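Local structure of EST1E (Clostridium proteoclasticum, 2WTM) at residues V46-Q49 / E50-E54; G110-S113 / V114-A118; S132-A135 / M136-E139; Q177-V181 / E182-D186; G225-C229 / Y230-L234. The protein hydrolyses ester bonds as a promiscuous feruloyl esterase of a rumen bacterium, probably through the serine-based chemistry of the alpha/beta hydrolases. One frame throughout, in Å; residues are numbered along the deposited sequence.

Contact 1 (V46-Q49 / E50-E54)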
loop_
_atom_site.group_PDB
_atom_site.type_symbol
_atom_site.label_atom_id
_atom_site.label_comp_id
_atom_site.label_asym_id
_atom_site.label_seq_id
_atom_site.Cartn_x
_atom_site.Cartn_y
_atom_site.Cartn_z
ATOM N N VAL A 46 -12.352 -2.172 -23.883
ATOM C CA VAL A 46 -12.250 -2.995 -25.064
ATOM C C VAL A 46 -11.845 -2.211 -26.288
ATOM O O VAL A 46 -11.079 -2.705 -27.108
ATOM C CB VAL A 46 -13.585 -3.765 -25.259
ATOM C CG1 VAL A 46 -13.585 -4.462 -26.636
ATOM C CG2 VAL A 46 -13.760 -4.780 -24.107
ATOM N N ALA A 47 -12.351 -0.985 -26.437
ATOM C CA ALA A 47 -11.957 -0.115 -27.549
ATOM C C ALA A 47 -10.482 0.189 -27.570
ATOM O O ALA A 47 -9.804 0.063 -28.588
ATOM C CB ALA A 47 -12.806 1.148 -27.560
ATOM N N VAL A 48 -9.938 0.521 -26.429
ATOM C CA VAL A 48 -8.511 0.694 -26.330
ATOM C C VAL A 48 -7.712 -0.587 -26.592
ATOM O O VAL A 48 -6.727 -0.617 -27.344
ATOM C CB VAL A 48 -8.193 1.335 -24.959
ATOM C CG1 VAL A 48 -6.694 1.321 -24.750
ATOM C CG2 VAL A 48 -8.764 2.791 -24.866
ATOM N N GLN A 49 -8.142 -1.697 -25.987
ATOM C CA GLN A 49 -7.544 -2.995 -26.205
ATOM C C GLN A 49 -7.459 -3.366 -27.698
ATOM O O GLN A 49 -6.391 -3.744 -28.198
ATOM C CB GLN A 49 -8.339 -4.029 -25.429
ATOM C CG GLN A 49 -7.957 -5.421 -25.755
ATOM C CD GLN A 49 -9.117 -6.205 -26.372
ATOM O OE1 GLN A 49 -10.229 -6.183 -25.877
ATOM N NE2 GLN A 49 -8.803 -6.990 -27.427
ATOM N N GLU A 50 -8.586 -3.164 -28.384
ATOM C CA GLU A 50 -8.695 -3.544 -29.827
ATOM C C GLU A 50 -7.791 -2.704 -30.668
ATOM O O GLU A 50 -7.088 -3.212 -31.534
ATOM C CB GLU A 50 -10.149 -3.451 -30.278
ATOM C CG GLU A 50 -10.946 -4.617 -29.713
ATOM C CD GLU A 50 -12.376 -4.710 -30.168
ATOM O OE1 GLU A 50 -12.923 -3.713 -30.667
ATOM O OE2 GLU A 50 -12.974 -5.766 -29.898
ATOM N N THR A 51 -7.771 -1.411 -30.394
ATOM C CA THR A 51 -6.829 -0.523 -31.027
ATOM C C THR A 51 -5.374 -0.935 -30.882
ATOM O O THR A 51 -4.599 -0.936 -31.819
ATOM C CB THR A 51 -7.014 0.915 -30.489
ATOM O OG1 THR A 51 -8.337 1.373 -30.802
ATOM C CG2 THR A 51 -5.993 1.830 -31.057
ATOM N N LEU A 52 -4.967 -1.280 -29.651
ATOM C CA LEU A 52 -3.616 -1.719 -29.425
ATOM C C LEU A 52 -3.287 -2.976 -30.209
ATOM O O LEU A 52 -2.236 -3.059 -30.813
ATOM C CB LEU A 52 -3.328 -1.831 -27.908
ATOM C CG LEU A 52 -3.392 -0.489 -27.197
ATOM C CD1 LEU A 52 -3.495 -0.718 -25.732
ATOM C CD2 LEU A 52 -2.161 0.272 -27.518
ATOM N N ASN A 53 -4.161 -3.973 -30.160
ATOM C CA ASN A 53 -3.920 -5.202 -30.883
ATOM C C ASN A 53 -3.780 -4.920 -32.398
ATOM O O ASN A 53 -2.983 -5.523 -33.049
ATOM C CB ASN A 53 -5.081 -6.207 -30.697
ATOM C CG ASN A 53 -5.363 -6.626 -29.242
ATOM O OD1 ASN A 53 -6.478 -7.035 -28.974
ATOM N ND2 ASN A 53 -4.370 -6.590 -28.357
ATOM N N GLU A 54 -4.556 -3.986 -32.885
ATOM C CA GLU A 54 -4.518 -3.630 -34.309
ATOM C C GLU A 54 -3.184 -3.073 -34.776
ATOM O O GLU A 54 -2.763 -3.309 -35.924
ATOM C CB GLU A 54 -5.653 -2.700 -34.514
ATOM C CG GLU A 54 -5.888 -2.308 -35.855
ATOM C CD GLU A 54 -7.170 -1.626 -35.904
ATOM O OE1 GLU A 54 -7.133 -0.371 -35.903
ATOM O OE2 GLU A 54 -8.186 -2.375 -35.868
#
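Gln49 and Asn53, one helical turn apart, are joined through their side-chain amides. From CB of Gln49 the chain leaves with CG anti to the backbone N (chi1 170°). CG lies 3.9 Å from OD1 of Asn53, and a bend at chi2 then swings the amide along the helix, with CD 3.8 Å from Asn53 OD1 and NE2 giving a hydrogen bond to Asn53 OD1 at 2.8 Å. This bond is fairly straight, 162° at the hydrogen, and the acceptor sits almost in the amide plane of Gln49, although the two amide planes are turned 51° from each other. The other end of the Asn53 amide is held as well, because ND2 donates to Val57 O and Thr59 OG1, which fixes the flip of the group.

The turn belongs to helix 43-54, the crossover of the beta-alpha-beta unit that links strands 27-33 and 58-62 in the alpha/beta-hydrolase sheet. On another side of the helix Thr51 OG1 folds back onto Ala47 O at 3.0 Å, and this carbonyl also accepts Thr51 N, the two donors arriving from opposite faces of its plane. Val48 and Leu52 lie side by side and point the same way, CG1 of the valine 3.9 Å from CD1 of the leucine. Near the more exposed surface, Glu50 stretches its extended chain across Val46, with OE2 3.6 Å from Val46 CG1.

Contact 2 (G110-S113 / V114-A118)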
loop_
_atom_site.group_PDB
_atom_site.type_symbol
_atom_site.label_atom_id
_atom_site.label_comp_id
_atom_site.label_asym_id
_atom_site.label_seq_id
_atom_site.Cartn_x
_atom_site.Cartn_y
_atom_site.Cartn_z
ATOM N N GLY A 110 -8.194 3.291 -12.420
ATOM C CA GLY A 110 -7.161 2.524 -13.087
ATOM C C GLY A 110 -6.057 3.372 -13.674
ATOM O O GLY A 110 -4.927 2.956 -13.753
ATOM N N GLY A 111 -6.415 4.601 -14.044
ATOM C CA GLY A 111 -5.484 5.583 -14.609
ATOM C C GLY A 111 -4.593 6.089 -13.503
ATOM O O GLY A 111 -3.354 6.104 -13.667
ATOM N N LEU A 112 -5.194 6.447 -12.360
ATOM C CA LEU A 112 -4.407 6.703 -11.161
ATOM C C LEU A 112 -3.473 5.535 -10.815
ATOM O O LEU A 112 -2.260 5.679 -10.627
ATOM C CB LEU A 112 -5.284 7.014 -9.986
ATOM C CG LEU A 112 -4.553 7.120 -8.599
ATOM C CD1 LEU A 112 -3.457 8.174 -8.519
ATOM C CD2 LEU A 112 -5.631 7.217 -7.501
ATOM N N SER A 113 -4.043 4.318 -10.801
ATOM C CA SER A 113 -3.300 3.137 -10.405
ATOM C C SER A 113 -2.053 2.902 -11.274
ATOM O O SER A 113 -0.950 2.545 -10.779
ATOM C CB SER A 113 -4.246 1.942 -10.401
ATOM O OG SER A 113 -5.214 2.039 -9.367
ATOM N N VAL A 114 -2.208 3.033 -12.611
ATOM C CA VAL A 114 -1.067 2.964 -13.469
ATOM C C VAL A 114 -0.035 4.105 -13.367
ATOM O O VAL A 114 1.180 3.887 -13.463
ATOM C CB VAL A 114 -1.442 2.548 -14.932
ATOM C CG1 VAL A 114 -2.132 1.159 -15.003
ATOM C CG2 VAL A 114 -2.209 3.603 -15.656
ATOM N N MET A 115 -0.530 5.312 -13.085
ATOM C CA MET A 115 0.428 6.352 -12.727
ATOM C C MET A 115 1.354 5.916 -11.571
ATOM O O MET A 115 2.542 6.138 -11.592
ATOM C CB MET A 115 -0.279 7.659 -12.397
ATOM C CG MET A 115 -1.018 8.274 -13.620
ATOM S SD MET A 115 -2.127 9.635 -13.212
ATOM C CE MET A 115 -1.019 10.873 -12.517
ATOM N N LEU A 116 0.751 5.356 -10.541
ATOM C CA LEU A 116 1.487 4.938 -9.383
ATOM C C LEU A 116 2.374 3.743 -9.681
ATOM O O LEU A 116 3.555 3.730 -9.395
ATOM C CB LEU A 116 0.527 4.607 -8.218
ATOM C CG LEU A 116 -0.537 5.632 -7.802
ATOM C CD1 LEU A 116 -1.485 5.181 -6.632
ATOM C CD2 LEU A 116 0.249 6.929 -7.400
ATOM N N ALA A 117 1.806 2.696 -10.305
ATOM C CA ALA A 117 2.507 1.468 -10.565
ATOM C C ALA A 117 3.653 1.722 -11.606
ATOM O O ALA A 117 4.704 1.136 -11.507
ATOM C CB ALA A 117 1.549 0.362 -11.100
ATOM N N ALA A 118 3.417 2.525 -12.623
ATOM C CA ALA A 118 4.473 2.874 -13.608
ATOM C C ALA A 118 5.721 3.468 -12.949
ATOM O O ALA A 118 6.880 3.138 -13.232
ATOM C CB ALA A 118 3.974 3.741 -14.669
#
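Leu112 and Leu116 meet with different first torsions: in Leu112 CG stands anti to the backbone N (chi1 172°), which tips the side chain along the helix, whereas in Leu116 CG is anti to the carbonyl carbon (chi1 -52°) and leans back to meet it. The two side chains cross at a slant. CD1 of Leu112 is the methyl that does the touching, 3.9 Å from Leu116 CG and 4.1 Å from each of that residue's own methyls, so it rests against the whole branch point. CG2 of Val114 packs on the preceding turn, 3.4 Å from Gly110 O and equally near Gly111 O. Met115 lays its CG 3.2 Å from Gly111 O; SD stays near the same oxygen, and the bend at chi3 turns the terminal methyl CE away.

All of this lies on helix 109-120, between strands 99-107 and 125-131 of a beta-alpha-beta unit. Gly110 fits the last glycine of a GxSxG nucleophile elbow, the sharp strand-to-helix turn on which alpha/beta hydrolases carry their serine, here probably Ser108. Regular helical bonds run along the helix, with Leu116 N donating to Leu112 O at 3.0 Å and Ala117 N to Ser113 O at 2.8 Å. The hydroxyl of Ser113 bends back to bond Gln109 O, so this buried polar group is satisfied within the helix. Met115 and Leu116 extend the packing outward, onto Val185 and Phe184 of helix 181-187, while Val114 faces Leu128 in the sheet.

Contact 3 (S132-A135 / M136-E139); sequences SPAA and MIPE
Two tight turns overlap at Ala134, in the few residues where it meets Ile137: Ala134 is the centre of an inverse gamma turn, closed by a weak bond from Ala135 N to Pro133 O, and it also opens a type I beta turn that ends at Ile137. Together they lead the chain from strand 125-131 of the alpha/beta-hydrolase sheet into helix 137-143. Ile137 N donates to Ala134 O at 3.1 Å, nearly straight at the hydrogen (166°) but rising well above the carbonyl plane.

Side chains meet on the same turn. In Ile137 CG1 is anti to the carbonyl carbon (chi1 -80°) and CD1 continues in an extended line, which brings that terminal methyl to 3.6 Å from CB of Ala134, while CG1 lies 3.5 Å from Ala134 O. The methyl of Ala134 also touches Ser108, the probable nucleophile, and its backbone is hydrogen-bonded to that residue, so the turn probably lines the site beside the putative catalytic serine. Met136 bends at chi2 and chi3, and its end leads off from the turn; the side chain packs on Ala207 and Phe211 of helix 205-214. Pro138 has no N-H to offer, and Pro138 CD instead packs 3.6 Å from Ala135 O. That carbonyl is served by a water, which donates to Ala135 O at 2.8 Å and accepts from Glu139 N at 3.1 Å.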
loop_
_atom_site.group_PDB
_atom_site.type_symbol
_atom_site.label_atom_id
_atom_site.label_comp_id
_atom_site.label_asym_id
_atom_site.label_seq_id
_atom_site.Cartn_x
_atom_site.Cartn_y
_atom_site.Cartn_z
ATOM N N SER A 132 -8.395 9.689 -18.424
ATOM C CA SER A 132 -9.202 10.391 -17.422
ATOM C C SER A 132 -8.864 9.922 -16.013
ATOM O O SER A 132 -9.745 9.492 -15.245
ATOM C CB SER A 132 -10.692 10.159 -17.756
ATOM O OG SER A 132 -10.936 10.619 -19.133
ATOM N N PRO A 133 -7.561 10.024 -15.676
ATOM C CA PRO A 133 -7.143 9.427 -14.408
ATOM C C PRO A 133 -7.739 10.089 -13.203
ATOM O O PRO A 133 -7.832 11.331 -13.172
ATOM C CB PRO A 133 -5.643 9.608 -14.450
ATOM C CG PRO A 133 -5.410 10.789 -15.312
ATOM C CD PRO A 133 -6.421 10.683 -16.356
ATOM N N ALA A 134 -8.209 9.318 -12.253
ATOM C CA ALA A 134 -8.746 9.869 -11.006
ATOM C C ALA A 134 -7.619 10.239 -10.063
ATOM O O ALA A 134 -7.621 9.808 -8.888
ATOM C CB ALA A 134 -9.700 8.855 -10.342
ATOM N N ALA A 135 -6.681 11.067 -10.533
ATOM C CA ALA A 135 -5.431 11.313 -9.824
ATOM C C ALA A 135 -5.602 12.180 -8.578
ATOM O O ALA A 135 -4.678 12.269 -7.744
ATOM C CB ALA A 135 -4.461 11.978 -10.738
ATOM N N MET A 136 -6.751 12.828 -8.446
ATOM C CA MET A 136 -7.018 13.638 -7.219
ATOM C C MET A 136 -7.601 12.794 -6.076
ATOM O O MET A 136 -7.821 13.343 -4.977
ATOM C CB MET A 136 -7.940 14.844 -7.525
ATOM C CG MET A 136 -7.451 15.781 -8.582
ATOM S SD MET A 136 -5.947 16.533 -8.057
ATOM C CE MET A 136 -6.549 17.391 -6.620
ATOM N N ILE A 137 -7.870 11.485 -6.255
ATOM C CA ILE A 137 -8.496 10.732 -5.152
ATOM C C ILE A 137 -7.738 10.942 -3.829
ATOM O O ILE A 137 -8.371 11.162 -2.816
ATOM C CB ILE A 137 -8.729 9.252 -5.524
ATOM C CG1 ILE A 137 -10.014 9.170 -6.383
ATOM C CG2 ILE A 137 -8.828 8.402 -4.261
ATOM C CD1 ILE A 137 -10.272 7.823 -6.934
ATOM N N PRO A 138 -6.389 10.781 -3.810
ATOM C CA PRO A 138 -5.692 10.913 -2.465
ATOM C C PRO A 138 -5.813 12.290 -1.877
ATOM O O PRO A 138 -6.131 12.360 -0.658
ATOM C CB PRO A 138 -4.256 10.453 -2.747
ATOM C CG PRO A 138 -4.458 9.535 -4.014
ATOM C CD PRO A 138 -5.494 10.236 -4.855
ATOM N N GLU A 139 -5.624 13.310 -2.668
ATOM C CA GLU A 139 -5.661 14.706 -2.104
ATOM C C GLU A 139 -7.088 14.971 -1.593
ATOM O O GLU A 139 -7.314 15.438 -0.458
ATOM C CB GLU A 139 -5.197 15.735 -3.109
ATOM C CG GLU A 139 -5.495 17.136 -2.656
ATOM C CD GLU A 139 -4.989 18.243 -3.587
ATOM O OE1 GLU A 139 -4.236 18.028 -4.564
ATOM O OE2 GLU A 139 -5.414 19.381 -3.320
HETATM O O HOH W 1 -4.002 13.449 -5.339
#

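Contact 4 (Q177-V181 / E182-D186); sequences QTIRV and EDFVD
Phe184 overlaps Ile179 at its ring, the two side chains crossing at about a right angle with CE2 4.0 Å from Ile179 CG2. The pair sits at the N-terminal first turn of helix 181-187 in the alpha/beta-hydrolase fold, where the loop after helix 171-176 enters it. Arg180 O accepts Asp183 N there at 3.0 Å, an i to i+3 bond bent to 140° at the hydrogen. The same carbonyl oxygen lies in the plane of the Phe184 ring at its edge, 3.3 Å from CD2. From the next residue, Val181 CG1 approaches Val185 CG2 one turn along, loosely, at 4.2 Å, beside the regular helical bond from Val185 N to Val181 O. Ile179 and Phe184 both lean on Leu116 of helix 109-120, and Phe184 also packs on Thr178 of the second subunit, so the helix start is part of the dimer contact.

Arg180 and Glu182 do not touch through their charges. Glu182 folds back at chi2 (77°), which brings OE1 over the helix start, and two waters use it. One is held by Val181 N and donates to Glu182 OE1 at 2.8 Å; the other lies in the guanidinium plane, accepts from Arg180 NE at 3.1 Å and donates to the same OE1.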
loop_
_atom_site.group_PDB
_atom_site.type_symbol
_atom_site.label_atom_id
_atom_site.label_comp_id
_atom_site.label_asym_id
_atom_site.label_seq_id
_atom_site.Cartn_x
_atom_site.Cartn_y
_atom_site.Cartn_z
ATOM N N GLN A 177 -5.572 8.268 1.619
ATOM C CA GLN A 177 -5.012 9.458 2.195
ATOM C C GLN A 177 -3.465 9.446 2.272
ATOM O O GLN A 177 -2.827 10.526 2.351
ATOM C CB GLN A 177 -5.584 9.645 3.608
ATOM C CG GLN A 177 -7.024 10.137 3.696
ATOM C CD GLN A 177 -7.424 10.408 5.132
ATOM O OE1 GLN A 177 -6.824 9.905 6.059
ATOM N NE2 GLN A 177 -8.523 11.172 5.302
ATOM N N THR A 178 -2.866 8.236 2.295
ATOM C CA THR A 178 -1.403 8.139 2.493
ATOM C C THR A 178 -0.624 8.461 1.227
ATOM O O THR A 178 0.590 8.633 1.232
ATOM C CB THR A 178 -1.007 6.818 2.988
ATOM O OG1 THR A 178 -1.046 5.833 1.933
ATOM C CG2 THR A 178 -1.794 6.416 4.244
ATOM N N ILE A 179 -1.289 8.428 0.109
ATOM C CA ILE A 179 -0.611 8.411 -1.204
ATOM C C ILE A 179 -0.330 9.801 -1.677
ATOM O O ILE A 179 -1.222 10.623 -1.881
ATOM C CB ILE A 179 -1.433 7.648 -2.237
ATOM C CG1 ILE A 179 -1.517 6.191 -1.856
ATOM C CG2 ILE A 179 -0.806 7.676 -3.657
ATOM C CD1 ILE A 179 -2.487 5.376 -2.584
ATOM N N ARG A 180 0.966 10.078 -1.913
ATOM C CA ARG A 180 1.394 11.371 -2.482
ATOM C C ARG A 180 1.611 11.254 -4.001
ATOM O O ARG A 180 2.681 10.929 -4.434
ATOM C CB ARG A 180 2.681 11.795 -1.805
ATOM C CG ARG A 180 2.637 11.706 -0.274
ATOM C CD ARG A 180 1.468 12.345 0.381
ATOM N NE ARG A 180 1.328 13.733 -0.027
ATOM C CZ ARG A 180 0.722 14.662 0.689
ATOM N NH1 ARG A 180 0.239 14.402 1.905
ATOM N NH2 ARG A 180 0.634 15.886 0.182
ATOM N N VAL A 181 0.536 11.453 -4.757
ATOM C CA VAL A 181 0.579 11.241 -6.221
ATOM C C VAL A 181 1.725 11.953 -6.892
ATOM O O VAL A 181 2.382 11.434 -7.773
ATOM C CB VAL A 181 -0.803 11.584 -6.880
ATOM C CG1 VAL A 181 -0.766 11.365 -8.357
ATOM C CG2 VAL A 181 -1.889 10.717 -6.262
ATOM N N GLU A 182 1.945 13.182 -6.442
ATOM C CA GLU A 182 2.969 14.017 -7.056
ATOM C C GLU A 182 4.355 13.405 -7.033
ATOM O O GLU A 182 5.167 13.636 -7.970
ATOM C CB GLU A 182 2.966 15.376 -6.352
ATOM C CG GLU A 182 1.791 16.284 -6.606
ATOM C CD GLU A 182 0.480 15.915 -5.855
ATOM O OE1 GLU A 182 0.503 15.057 -4.893
ATOM O OE2 GLU A 182 -0.573 16.516 -6.224
ATOM N N ASP A 183 4.657 12.604 -6.009
ATOM C CA ASP A 183 5.948 11.887 -5.902
ATOM C C ASP A 183 6.097 10.907 -7.072
ATOM O O ASP A 183 7.169 10.755 -7.677
ATOM C CB ASP A 183 6.076 11.119 -4.605
ATOM C CG ASP A 183 6.305 11.978 -3.420
ATOM O OD1 ASP A 183 6.400 13.225 -3.559
ATOM O OD2 ASP A 183 6.326 11.384 -2.332
ATOM N N PHE A 184 5.011 10.190 -7.327
ATOM C CA PHE A 184 5.006 9.193 -8.409
ATOM C C PHE A 184 5.061 9.850 -9.812
ATOM O O PHE A 184 5.641 9.287 -10.732
ATOM C CB PHE A 184 3.739 8.272 -8.354
ATOM C CG PHE A 184 3.588 7.468 -7.090
ATOM C CD1 PHE A 184 3.856 6.142 -7.093
ATOM C CD2 PHE A 184 3.256 8.057 -5.875
ATOM C CE1 PHE A 184 3.690 5.345 -5.966
ATOM C CE2 PHE A 184 3.052 7.284 -4.733
ATOM C CZ PHE A 184 3.292 5.925 -4.782
ATOM N N VAL A 185 4.406 10.977 -9.962
ATOM C CA VAL A 185 4.496 11.739 -11.219
ATOM C C VAL A 185 5.959 12.146 -11.456
ATOM O O VAL A 185 6.510 11.981 -12.553
ATOM C CB VAL A 185 3.584 12.955 -11.207
ATOM C CG1 VAL A 185 3.838 13.867 -12.390
ATOM C CG2 VAL A 185 2.113 12.510 -11.177
ATOM N N ASP A 186 6.578 12.680 -10.417
ATOM C CA ASP A 186 7.964 13.084 -10.557
ATOM C C ASP A 186 8.921 11.963 -10.920
ATOM O O ASP A 186 9.976 12.198 -11.564
ATOM C CB ASP A 186 8.432 13.711 -9.225
ATOM C CG ASP A 186 8.048 15.155 -9.088
ATOM O OD1 ASP A 186 7.561 15.822 -10.061
ATOM O OD2 ASP A 186 8.245 15.645 -7.946
HETATM O O HOH W 2 -1.519 13.351 -3.944
HETATM O O HOH W 3 1.757 15.160 -2.700
#

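Contact 5 (G225-C229 / Y230-L234). With PO4 (phosphate ion), chain E.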
loop_
_atom_site.group_PDB
_atom_site.type_symbol
_atom_site.label_atom_id
_atom_site.label_comp_id
_atom_site.label_asym_id
_atom_site.label_seq_id
_atom_site.Cartn_x
_atom_site.Cartn_y
_atom_site.Cartn_z
ATOM N N GLY A 225 -15.874 18.390 -25.164
ATOM C CA GLY A 225 -17.245 18.149 -24.892
ATOM C C GLY A 225 -17.604 16.816 -24.316
ATOM O O GLY A 225 -18.757 16.559 -23.981
ATOM N N ASP A 226 -16.581 15.972 -24.111
ATOM C CA ASP A 226 -16.843 14.569 -23.811
ATOM C C ASP A 226 -16.834 14.236 -22.309
ATOM O O ASP A 226 -16.324 15.013 -21.483
ATOM C CB ASP A 226 -15.919 13.677 -24.576
ATOM C CG ASP A 226 -16.598 12.394 -25.018
ATOM O OD1 ASP A 226 -17.719 12.086 -24.545
ATOM O OD2 ASP A 226 -15.967 11.699 -25.802
ATOM N N THR A 227 -17.436 13.091 -22.020
ATOM C CA THR A 227 -17.778 12.651 -20.697
ATOM C C THR A 227 -16.648 11.747 -20.130
ATOM O O THR A 227 -15.615 11.482 -20.747
ATOM C CB THR A 227 -19.107 11.898 -20.747
ATOM O OG1 THR A 227 -18.960 10.686 -21.491
ATOM C CG2 THR A 227 -20.184 12.767 -21.470
ATOM N N HIS A 228 -16.893 11.318 -18.928
ATOM C CA HIS A 228 -15.909 10.477 -18.214
ATOM C C HIS A 228 -15.529 9.214 -18.969
ATOM O O HIS A 228 -14.364 8.820 -18.929
ATOM C CB HIS A 228 -16.471 10.120 -16.850
ATOM C CG HIS A 228 -15.489 9.451 -15.940
ATOM N ND1 HIS A 228 -14.222 9.937 -15.713
ATOM C CD2 HIS A 228 -15.604 8.315 -15.197
ATOM C CE1 HIS A 228 -13.586 9.118 -14.882
ATOM N NE2 HIS A 228 -14.396 8.126 -14.565
ATOM N N CYS A 229 -16.513 8.554 -19.574
ATOM C CA CYS A 229 -16.265 7.322 -20.354
ATOM C C CYS A 229 -16.380 7.523 -21.848
ATOM O O CYS A 229 -16.558 6.551 -22.612
ATOM C CB CYS A 229 -17.185 6.187 -19.931
ATOM S SG CYS A 229 -17.000 5.602 -18.246
ATOM N N TYR A 230 -16.278 8.777 -22.276
ATOM C CA TYR A 230 -16.219 9.106 -23.697
ATOM C C TYR A 230 -17.485 8.673 -24.476
ATOM O O TYR A 230 -17.424 7.947 -25.491
ATOM C CB TYR A 230 -14.918 8.588 -24.324
ATOM C CG TYR A 230 -13.748 8.576 -23.374
ATOM C CD1 TYR A 230 -13.232 9.766 -22.863
ATOM C CD2 TYR A 230 -13.153 7.405 -22.974
ATOM C CE1 TYR A 230 -12.121 9.764 -22.031
ATOM C CE2 TYR A 230 -12.047 7.404 -22.137
ATOM C CZ TYR A 230 -11.573 8.573 -21.646
ATOM O OH TYR A 230 -10.478 8.668 -20.797
ATOM N N ASP A 231 -18.618 9.136 -23.987
ATOM C CA ASP A 231 -19.922 8.742 -24.560
ATOM C C ASP A 231 -19.999 9.309 -25.982
ATOM O O ASP A 231 -20.566 8.660 -26.874
ATOM C CB ASP A 231 -21.069 9.291 -23.749
ATOM C CG ASP A 231 -21.186 8.702 -22.374
ATOM O OD1 ASP A 231 -20.688 7.609 -22.110
ATOM O OD2 ASP A 231 -21.889 9.325 -21.562
ATOM N N HIS A 232 -19.433 10.497 -26.215
ATOM C CA HIS A 232 -19.584 11.155 -27.528
ATOM C C HIS A 232 -18.505 10.876 -28.549
ATOM O O HIS A 232 -18.766 10.834 -29.775
ATOM C CB HIS A 232 -19.665 12.684 -27.391
ATOM C CG HIS A 232 -20.558 13.153 -26.289
ATOM N ND1 HIS A 232 -20.239 14.249 -25.510
ATOM C CD2 HIS A 232 -21.747 12.697 -25.832
ATOM C CE1 HIS A 232 -21.192 14.440 -24.619
ATOM N NE2 HIS A 232 -22.110 13.503 -24.780
ATOM N N HIS A 233 -17.256 10.742 -28.089
ATOM C CA HIS A 233 -16.128 10.679 -29.010
ATOM C C HIS A 233 -15.045 9.701 -28.634
ATOM O O HIS A 233 -13.847 10.044 -28.690
ATOM C CB HIS A 233 -15.545 12.054 -29.157
ATOM C CG HIS A 233 -16.399 12.927 -29.991
ATOM N ND1 HIS A 233 -16.609 12.669 -31.336
ATOM C CD2 HIS A 233 -17.140 14.009 -29.676
ATOM C CE1 HIS A 233 -17.432 13.594 -31.815
ATOM N NE2 HIS A 233 -17.771 14.410 -30.825
ATOM N N LEU A 234 -15.483 8.473 -28.352
ATOM C CA LEU A 234 -14.568 7.382 -28.035
ATOM C C LEU A 234 -13.542 7.187 -29.140
ATOM O O LEU A 234 -12.367 6.895 -28.899
ATOM C CB LEU A 234 -15.333 6.103 -27.769
ATOM C CG LEU A 234 -14.541 4.837 -27.450
ATOM C CD1 LEU A 234 -13.568 5.077 -26.244
ATOM C CD2 LEU A 234 -15.472 3.708 -27.180
HETATM P P PO4 E . -14.159 5.140 -12.077
HETATM O O1 PO4 E . -14.439 4.327 -13.337
HETATM O O2 PO4 E . -15.346 4.770 -11.219
HETATM O O3 PO4 E . -14.333 6.625 -12.361
HETATM O O4 PO4 E . -12.761 4.908 -11.435
#
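Asp226 grips the chain ahead of it with both carboxylate oxygens. Its chi1 of -144° lies away from the usual staggered positions and puts the carboxylate within reach of the backbone N-H groups of His232 and His233. OD1 accepts His232 N at 2.9 Å on its syn side and Thr227 N from the opposite face, while OD2 takes, at 2.8 Å from above the plane, the amide N of His233, the N-cap residue of helix 234-249. Thr227 holds OG1 between its backbone N and carbonyl carbon (chi1 66°), from where it receives Asp231 N at 3.0 Å; its CG2 meets His232 CE1 at 3.7 Å. A type I turn runs from Thr227 to Tyr230. Tyr230, with positive phi and an off-rotamer chi1 of -32°, has His228 O over one ring face, and its OH is hydrogen-bonded with Ser132 OG.

The His228 side chain leads away from 230-234 to the phosphate: NE2 donates to O3 at 2.7 Å while ND1 bonds Asp200 OD2. The phosphate, probably from the crystallisation liquor, is also bound by Ser108 OG and the amides of Phe36 and Gln109. These links fit a Ser108-His228-Asp200 triad and imply that the anion occupies the probable active site, its two amide bonds consistent with an oxyanion hole.

In the fold
Along the chain the five contacts come in series, and each is local. Contacts 1 and 2 lie on helices of two beta-alpha-beta crossovers of the mixed sheet, separated along the chain by helix 79-93, their centres about 19 Å apart. Contacts 2, 3 and 4 form a cluster with centres 10 to 11 Å apart: helix 109-120 packs on the 132-135 loop and on helix 181-187, and Pro138 and Ala135 reach Ile179 and Val181. Contact 5, in the loop after edge strand 218-223, touches contact 1 through Leu234 on Ala47 and contact 3 through Tyr230 and Ser132. The probable catalytic serine, on the turn before helix 109-120, and the histidine of contact 5 come together beside contact 3, while contact 4 faces the second subunit.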